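PDB 3A76: gamma-hexachlorocyclohexane dehydrochlorinase from Sphingomonas paucimobilis, which catalyses two successive dehydrochlorinations of the pollutant lindane, gamma-hexachlorocyclohexane, to a tetrachlorocyclohexadiene, working as a homotrimer. Local coordinates for residues B[29-40]-B[133-144]. Numbering follows the deposited sequence.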
ATOM      1  N   SER B  29      10.068  -0.052  17.200  1.00 32.97           N
ATOM      2  CA  SER B  29       9.715   1.349  16.998  1.00 32.92           C
ATOM      3  C   SER B  29       9.175   1.584  15.592  1.00 32.49           C
ATOM      4  O   SER B  29       8.231   2.348  15.402  1.00 32.14           O
ATOM      5  CB  SER B  29      10.907   2.263  17.310  1.00 32.80           C
ATOM      6  OG  SER B  29      11.193   2.245  18.706  1.00 32.99           O
ATOM      7  N   ARG B  30       9.786   0.913  14.619  1.00 32.51           N
ATOM      8  CA  ARG B  30       9.286   0.877  13.244  1.00 32.41           C
ATOM      9  C   ARG B  30       7.808   0.432  13.201  1.00 31.97           C
ATOM     10  O   ARG B  30       6.986   1.078  12.548  1.00 32.26           O
ATOM     11  CB  ARG B  30      10.156  -0.051  12.388  1.00 32.33           C
ATOM     12  CG  ARG B  30      11.576   0.455  12.126  1.00 33.42           C
ATOM     13  CD  ARG B  30      12.431  -0.592  11.415  1.00 34.60           C
ATOM     14  NE  ARG B  30      11.823  -1.031  10.156  1.00 37.21           N
ATOM     15  CZ  ARG B  30      12.144  -0.553   8.956  1.00 37.17           C
ATOM     16  NH1 ARG B  30      13.085   0.377   8.841  1.00 38.68           N
ATOM     17  NH2 ARG B  30      11.529  -1.002   7.870  1.00 35.94           N
ATOM     18  N   ALA B  31       7.485  -0.641  13.922  1.00 31.28           N
ATOM     19  CA  ALA B  31       6.115  -1.182  14.003  1.00 31.10           C
ATOM     20  C   ALA B  31       5.096  -0.181  14.563  1.00 30.76           C
ATOM     21  O   ALA B  31       4.034   0.048  13.958  1.00 30.98           O
ATOM     22  CB  ALA B  31       6.097  -2.468  14.816  1.00 31.11           C
ATOM     23  N   ALA B  32       5.425   0.427  15.702  1.00 29.94           N
ATOM     24  CA  ALA B  32       4.570   1.445  16.307  1.00 28.72           C
ATOM     25  C   ALA B  32       4.370   2.668  15.395  1.00 28.17           C
ATOM     26  O   ALA B  32       3.286   3.253  15.353  1.00 27.97           O
ATOM     27  CB  ALA B  32       5.132   1.875  17.680  1.00 29.24           C
ATOM     28  N   ILE B  33       5.414   3.055  14.671  1.00 27.12           N
ATOM     29  CA  ILE B  33       5.326   4.210  13.791  1.00 26.46           C
ATOM     30  C   ILE B  33       4.473   3.872  12.561  1.00 25.96           C
ATOM     31  O   ILE B  33       3.659   4.688  12.130  1.00 26.04           O
ATOM     32  CB  ILE B  33       6.748   4.745  13.404  1.00 26.77           C
ATOM     33  CG1 ILE B  33       7.472   5.290  14.652  1.00 26.98           C
ATOM     34  CG2 ILE B  33       6.667   5.796  12.294  1.00 25.03           C
ATOM     35  CD1 ILE B  33       9.001   5.410  14.511  1.00 27.03           C
ATOM     36  N   GLN B  34       4.657   2.662  12.024  1.00 25.96           N
ATOM     37  CA  GLN B  34       3.797   2.109  10.965  1.00 25.68           C
ATOM     38  C   GLN B  34       2.333   2.186  11.375  1.00 24.89           C
ATOM     39  O   GLN B  34       1.497   2.669  10.606  1.00 24.09           O
ATOM     40  CB  GLN B  34       4.176   0.663  10.632  1.00 25.87           C
ATOM     41  CG  GLN B  34       5.355   0.522   9.660  1.00 28.92           C
ATOM     42  CD  GLN B  34       5.999  -0.864   9.675  1.00 31.91           C
ATOM     43  OE1 GLN B  34       5.311  -1.893   9.765  1.00 34.07           O
ATOM     44  NE2 GLN B  34       7.330  -0.897   9.587  1.00 32.52           N
ATOM     45  N   ASP B  35       2.049   1.735  12.598  1.00 24.45           N
ATOM     46  CA  ASP B  35       0.706   1.824  13.200  1.00 24.24           C
ATOM     47  C   ASP B  35       0.200   3.233  13.373  1.00 24.25           C
ATOM     48  O   ASP B  35      -0.997   3.483  13.178  1.00 24.65           O
ATOM     49  CB  ASP B  35       0.677   1.114  14.534  1.00 24.23           C
ATOM     50  CG  ASP B  35       0.707  -0.360  14.378  1.00 23.81           C
ATOM     51  OD1 ASP B  35       0.532  -0.817  13.237  1.00 23.04           O
ATOM     52  OD2 ASP B  35       0.904  -1.063  15.385  1.00 26.80           O
ATOM     53  N   LEU B  36       1.104   4.157  13.710  1.00 23.60           N
ATOM     54  CA  LEU B  36       0.760   5.580  13.733  1.00 23.26           C
ATOM     55  C   LEU B  36       0.329   6.038  12.351  1.00 22.46           C
ATOM     56  O   LEU B  36      -0.717   6.657  12.190  1.00 23.16           O
ATOM     57  CB  LEU B  36       1.946   6.434  14.228  1.00 23.39           C
ATOM     58  CG  LEU B  36       2.322   6.394  15.718  1.00 23.46           C
ATOM     59  CD1 LEU B  36       3.518   7.317  15.949  1.00 23.02           C
ATOM     60  CD2 LEU B  36       1.128   6.776  16.605  1.00 21.62           C
ATOM     61  N   TYR B  37       1.150   5.713  11.359  1.00 21.49           N
ATOM     62  CA  TYR B  37       0.921   6.087   9.969  1.00 20.54           C
ATOM     63  C   TYR B  37      -0.438   5.548   9.454  1.00 19.93           C
ATOM     64  O   TYR B  37      -1.231   6.298   8.892  1.00 18.91           O
ATOM     65  CB  TYR B  37       2.106   5.573   9.145  1.00 20.46           C
ATOM     66  CG  TYR B  37       2.135   5.960   7.693  1.00 21.58           C
ATOM     67  CD1 TYR B  37       1.617   5.101   6.713  1.00 21.83           C
ATOM     68  CD2 TYR B  37       2.721   7.170   7.281  1.00 20.52           C
ATOM     69  CE1 TYR B  37       1.665   5.450   5.377  1.00 22.20           C
ATOM     70  CE2 TYR B  37       2.763   7.530   5.965  1.00 19.82           C
ATOM     71  CZ  TYR B  37       2.244   6.668   5.010  1.00 21.96           C
ATOM     72  OH  TYR B  37       2.277   7.023   3.684  1.00 22.84           O
ATOM     73  N   SER B  38      -0.708   4.270   9.666  1.00 19.35           N
ATOM     74  CA  SER B  38      -2.010   3.694   9.286  1.00 21.06           C
ATOM     75  C   SER B  38      -3.189   4.320  10.063  1.00 21.74           C
ATOM     76  O   SER B  38      -4.131   4.827   9.448  1.00 22.11           O
ATOM     77  CB  SER B  38      -1.982   2.178   9.456  1.00 20.48           C
ATOM     78  OG  SER B  38      -0.966   1.642   8.640  1.00 20.73           O
ATOM     79  N   ASP B  39      -3.104   4.327  11.406  1.00 23.17           N
ATOM     80  CA  ASP B  39      -4.143   4.943  12.280  1.00 23.46           C
ATOM     81  C   ASP B  39      -4.622   6.297  11.812  1.00 23.76           C
ATOM     82  O   ASP B  39      -5.812   6.591  11.875  1.00 23.87           O
ATOM     83  CB  ASP B  39      -3.645   5.114  13.709  1.00 24.19           C
ATOM     84  CG  ASP B  39      -3.592   3.820  14.470  1.00 24.66           C
ATOM     85  OD1 ASP B  39      -4.294   2.874  14.072  1.00 27.68           O
ATOM     86  OD2 ASP B  39      -2.843   3.750  15.467  1.00 25.98           O
ATOM     87  N   LYS B  40      -3.704   7.141  11.354  1.00 23.85           N
ATOM     88  CA  LYS B  40      -4.121   8.463  10.944  1.00 23.74           C
ATOM     89  C   LYS B  40      -5.119   8.327   9.823  1.00 23.66           C
ATOM     90  O   LYS B  40      -6.171   8.951   9.851  1.00 23.96           O
ATOM     91  CB  LYS B  40      -2.952   9.354  10.495  1.00 24.13           C
ATOM     92  CG  LYS B  40      -3.247  10.823  10.787  1.00 25.25           C
ATOM     93  CD  LYS B  40      -2.797  11.781   9.730  1.00 28.77           C
ATOM     94  CE  LYS B  40      -3.911  12.027   8.721  1.00 29.79           C
ATOM     95  NZ  LYS B  40      -3.420  12.880   7.610  1.00 28.55           N
ATOM     96  N   PHE B 133       3.479  12.631   2.359  1.00 21.87           N
ATOM     97  CA  PHE B 133       3.599  12.948   3.777  1.00 22.78           C
ATOM     98  C   PHE B 133       5.069  13.138   4.172  1.00 23.25           C
ATOM     99  O   PHE B 133       5.916  12.303   3.850  1.00 22.99           O
ATOM    100  CB  PHE B 133       2.970  11.836   4.630  1.00 22.97           C
ATOM    101  CG  PHE B 133       1.489  11.637   4.391  1.00 23.70           C
ATOM    102  CD1 PHE B 133       0.966  10.360   4.231  1.00 24.76           C
ATOM    103  CD2 PHE B 133       0.622  12.722   4.335  1.00 24.64           C
ATOM    104  CE1 PHE B 133      -0.408  10.170   4.033  1.00 25.54           C
ATOM    105  CE2 PHE B 133      -0.756  12.544   4.119  1.00 25.54           C
ATOM    106  CZ  PHE B 133      -1.267  11.269   3.972  1.00 24.39           C
ATOM    107  N   THR B 134       5.363  14.252   4.849  1.00 23.52           N
ATOM    108  CA  THR B 134       6.676  14.490   5.441  1.00 23.29           C
ATOM    109  C   THR B 134       6.389  14.558   6.930  1.00 23.69           C
ATOM    110  O   THR B 134       5.661  15.439   7.397  1.00 24.08           O
ATOM    111  CB  THR B 134       7.324  15.805   4.942  1.00 23.65           C
ATOM    112  OG1 THR B 134       7.179  15.901   3.519  1.00 24.34           O
ATOM    113  CG2 THR B 134       8.827  15.873   5.301  1.00 21.76           C
ATOM    114  N   ASP B 135       6.924  13.593   7.663  1.00 23.72           N
ATOM    115  CA  ASP B 135       6.537  13.384   9.039  1.00 24.03           C
ATOM    116  C   ASP B 135       7.735  13.402   9.978  1.00 24.50           C
ATOM    117  O   ASP B 135       8.870  13.092   9.580  1.00 23.91           O
ATOM    118  CB  ASP B 135       5.824  12.026   9.192  1.00 23.63           C
ATOM    119  CG  ASP B 135       4.514  11.942   8.422  1.00 23.32           C
ATOM    120  OD1 ASP B 135       4.136  10.813   8.032  1.00 22.29           O
ATOM    121  OD2 ASP B 135       3.855  12.982   8.226  1.00 22.08           O
ATOM    122  N   GLU B 136       7.450  13.753  11.230  1.00 25.16           N
ATOM    123  CA  GLU B 136       8.378  13.577  12.330  1.00 25.83           C
ATOM    124  C   GLU B 136       7.635  12.853  13.416  1.00 25.87           C
ATOM    125  O   GLU B 136       6.481  13.183  13.702  1.00 25.71           O
ATOM    126  CB  GLU B 136       8.840  14.919  12.870  1.00 26.08           C
ATOM    127  CG  GLU B 136       9.725  15.734  11.943  1.00 27.48           C
ATOM    128  CD  GLU B 136      10.057  17.083  12.559  1.00 29.27           C
ATOM    129  OE1 GLU B 136      10.292  18.042  11.803  1.00 29.50           O
ATOM    130  OE2 GLU B 136      10.045  17.184  13.809  1.00 30.43           O
ATOM    131  N   TYR B 137       8.300  11.870  14.011  1.00 26.47           N
ATOM    132  CA  TYR B 137       7.753  11.103  15.131  1.00 27.34           C
ATOM    133  C   TYR B 137       8.631  11.265  16.375  1.00 27.75           C
ATOM    134  O   TYR B 137       9.855  11.378  16.282  1.00 27.90           O
ATOM    135  CB  TYR B 137       7.626   9.611  14.778  1.00 27.45           C
ATOM    136  CG  TYR B 137       6.841   9.344  13.517  1.00 27.87           C
ATOM    137  CD1 TYR B 137       7.480   9.260  12.275  1.00 27.91           C
ATOM    138  CD2 TYR B 137       5.460   9.187  13.562  1.00 28.20           C
ATOM    139  CE1 TYR B 137       6.758   9.015  11.099  1.00 29.40           C
ATOM    140  CE2 TYR B 137       4.729   8.949  12.400  1.00 30.00           C
ATOM    141  CZ  TYR B 137       5.376   8.864  11.171  1.00 30.38           C
ATOM    142  OH  TYR B 137       4.630   8.628  10.031  1.00 31.07           O
ATOM    143  N   GLU B 138       7.998  11.266  17.539  1.00 28.23           N
ATOM    144  CA  GLU B 138       8.713  11.500  18.781  1.00 28.79           C
ATOM    145  C   GLU B 138       8.306  10.494  19.838  1.00 28.90           C
ATOM    146  O   GLU B 138       7.110  10.261  20.060  1.00 29.09           O
ATOM    147  CB  GLU B 138       8.442  12.921  19.272  1.00 29.00           C
ATOM    148  CG  GLU B 138       9.239  13.359  20.480  1.00 28.93           C
ATOM    149  CD  GLU B 138       9.127  14.853  20.701  1.00 29.50           C
ATOM    150  OE1 GLU B 138       9.488  15.624  19.779  1.00 29.93           O
ATOM    151  OE2 GLU B 138       8.667  15.254  21.787  1.00 29.31           O
ATOM    152  N   ARG B 139       9.310   9.909  20.486  1.00 28.83           N
ATOM    153  CA  ARG B 139       9.085   8.956  21.562  1.00 29.08           C
ATOM    154  C   ARG B 139       9.283   9.633  22.922  1.00 29.37           C
ATOM    155  O   ARG B 139      10.380  10.112  23.239  1.00 29.74           O
ATOM    156  CB  ARG B 139      10.031   7.773  21.412  1.00 28.67           C
ATOM    157  CG  ARG B 139       9.654   6.552  22.225  1.00 28.13           C
ATOM    158  CD  ARG B 139      10.926   5.949  22.752  1.00 27.04           C
ATOM    159  NE  ARG B 139      11.019   4.510  22.561  1.00 25.59           N
ATOM    160  CZ  ARG B 139      12.012   3.913  21.900  1.00 25.24           C
ATOM    161  NH1 ARG B 139      12.998   4.626  21.362  1.00 24.32           N
ATOM    162  NH2 ARG B 139      12.028   2.595  21.785  1.00 24.91           N
ATOM    163  N   ARG B 140       8.210   9.688  23.704  1.00 29.38           N
ATOM    164  CA  ARG B 140       8.260  10.209  25.061  1.00 29.27           C
ATOM    165  C   ARG B 140       7.762   9.145  26.022  1.00 30.05           C
ATOM    166  O   ARG B 140       6.569   8.825  26.029  1.00 30.24           O
ATOM    167  CB  ARG B 140       7.388  11.458  25.209  1.00 28.61           C
ATOM    168  CG  ARG B 140       7.691  12.588  24.251  1.00 26.76           C
ATOM    169  CD  ARG B 140       6.681  13.697  24.426  1.00 23.70           C
ATOM    170  NE  ARG B 140       6.753  14.680  23.350  1.00 22.24           N
ATOM    171  CZ  ARG B 140       5.981  15.764  23.255  1.00 22.41           C
ATOM    172  NH1 ARG B 140       5.054  16.036  24.169  1.00 20.81           N
ATOM    173  NH2 ARG B 140       6.135  16.582  22.224  1.00 24.06           N
ATOM    174  N   ASP B 141       8.675   8.607  26.832  1.00 31.01           N
ATOM    175  CA  ASP B 141       8.332   7.671  27.922  1.00 31.91           C
ATOM    176  C   ASP B 141       7.826   6.328  27.399  1.00 31.90           C
ATOM    177  O   ASP B 141       6.873   5.749  27.944  1.00 31.80           O
ATOM    178  CB  ASP B 141       7.312   8.297  28.895  1.00 32.05           C
ATOM    179  CG  ASP B 141       7.932   9.358  29.788  1.00 33.42           C
ATOM    180  OD1 ASP B 141       8.728   8.995  30.685  1.00 33.69           O
ATOM    181  OD2 ASP B 141       7.618  10.556  29.593  1.00 35.42           O
ATOM    182  N   GLY B 142       8.475   5.852  26.336  1.00 32.10           N
ATOM    183  CA  GLY B 142       8.121   4.581  25.697  1.00 32.07           C
ATOM    184  C   GLY B 142       6.965   4.635  24.705  1.00 31.85           C
ATOM    185  O   GLY B 142       6.628   3.609  24.114  1.00 32.24           O
ATOM    186  N   VAL B 143       6.364   5.816  24.516  1.00 31.31           N
ATOM    187  CA  VAL B 143       5.203   5.979  23.626  1.00 30.92           C
ATOM    188  C   VAL B 143       5.521   6.857  22.406  1.00 30.46           C
ATOM    189  O   VAL B 143       5.916   8.018  22.551  1.00 30.59           O
ATOM    190  CB  VAL B 143       3.946   6.529  24.391  1.00 31.07           C
ATOM    191  CG1 VAL B 143       2.764   6.737  23.450  1.00 30.82           C
ATOM    192  CG2 VAL B 143       3.536   5.598  25.526  1.00 31.06           C
ATOM    193  N   TRP B 144       5.347   6.296  21.208  1.00 29.70           N
ATOM    194  CA  TRP B 144       5.552   7.043  19.959  1.00 28.77           C
ATOM    195  C   TRP B 144       4.305   7.793  19.526  1.00 28.53           C
ATOM    196  O   TRP B 144       3.191   7.273  19.619  1.00 28.85           O
ATOM    197  CB  TRP B 144       5.941   6.111  18.818  1.00 28.71           C
ATOM    198  CG  TRP B 144       7.327   5.580  18.878  1.00 26.78           C
ATOM    199  CD1 TRP B 144       7.710   4.355  19.329  1.00 25.60           C
ATOM    200  CD2 TRP B 144       8.517   6.241  18.440  1.00 25.63           C
ATOM    201  NE1 TRP B 144       9.065   4.208  19.204  1.00 25.45           N
ATOM    202  CE2 TRP B 144       9.591   5.352  18.663  1.00 24.87           C
ATOM    203  CE3 TRP B 144       8.782   7.497  17.883  1.00 24.39           C
ATOM    204  CZ2 TRP B 144      10.916   5.678  18.355  1.00 23.98           C
ATOM    205  CZ3 TRP B 144      10.106   7.824  17.573  1.00 24.79           C
ATOM    206  CH2 TRP B 144      11.153   6.916  17.810  1.00 24.34           C
TER
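Ile33 serves two aromatic rings at once, a compact example of a helix closing over a curved sheet. Its CG2, set anti to the backbone N, stands over the centre of the Tyr137 ring, 3.4 Å from the centroid and 9° off the normal; the CG1 branch carries CD1 over the six-membered ring of Trp144, 3.9 Å from that centroid. Both are CH-pi contacts. Arg139 CB lies against the opposite face of the indole, which is thus held between Ile33 of the helix and Arg139 of the neighbouring strand. Leu36 continues the apolar row, with CD1 3.6 Å from Tyr137 CD2 and also near Trp144 CB. Toward residue 40, Tyr37 swings out and brings its hydroxyl to the edge of the Phe133 ring, OH to CD1 3.6 Å, the two ring planes 79° apart.

Polar contacts are few. Trp144 NE1 donates a weak, bent hydrogen bond to Ser29 OG (2.9 Å, 138°), an oxygen also hydrogen-bonded to Asp25 O. Salt bridges join Arg139 NH2 to Asp25 OD2 and Asp135 OD1, which approaches the Tyr37 ring edge, to Arg149 NH1.

Helix 22-45 thereby packs on the hairpin of strands 125-140 and 143-158 in this SnoaL-like cone. The chemistry implies a mainly apolar and aromatic grip, the buried Asp135 carboxylate probably balanced by Arg149, running from Trp144 and Arg139 to Phe133, beside the bound spermidine and the probable proton acceptor His93.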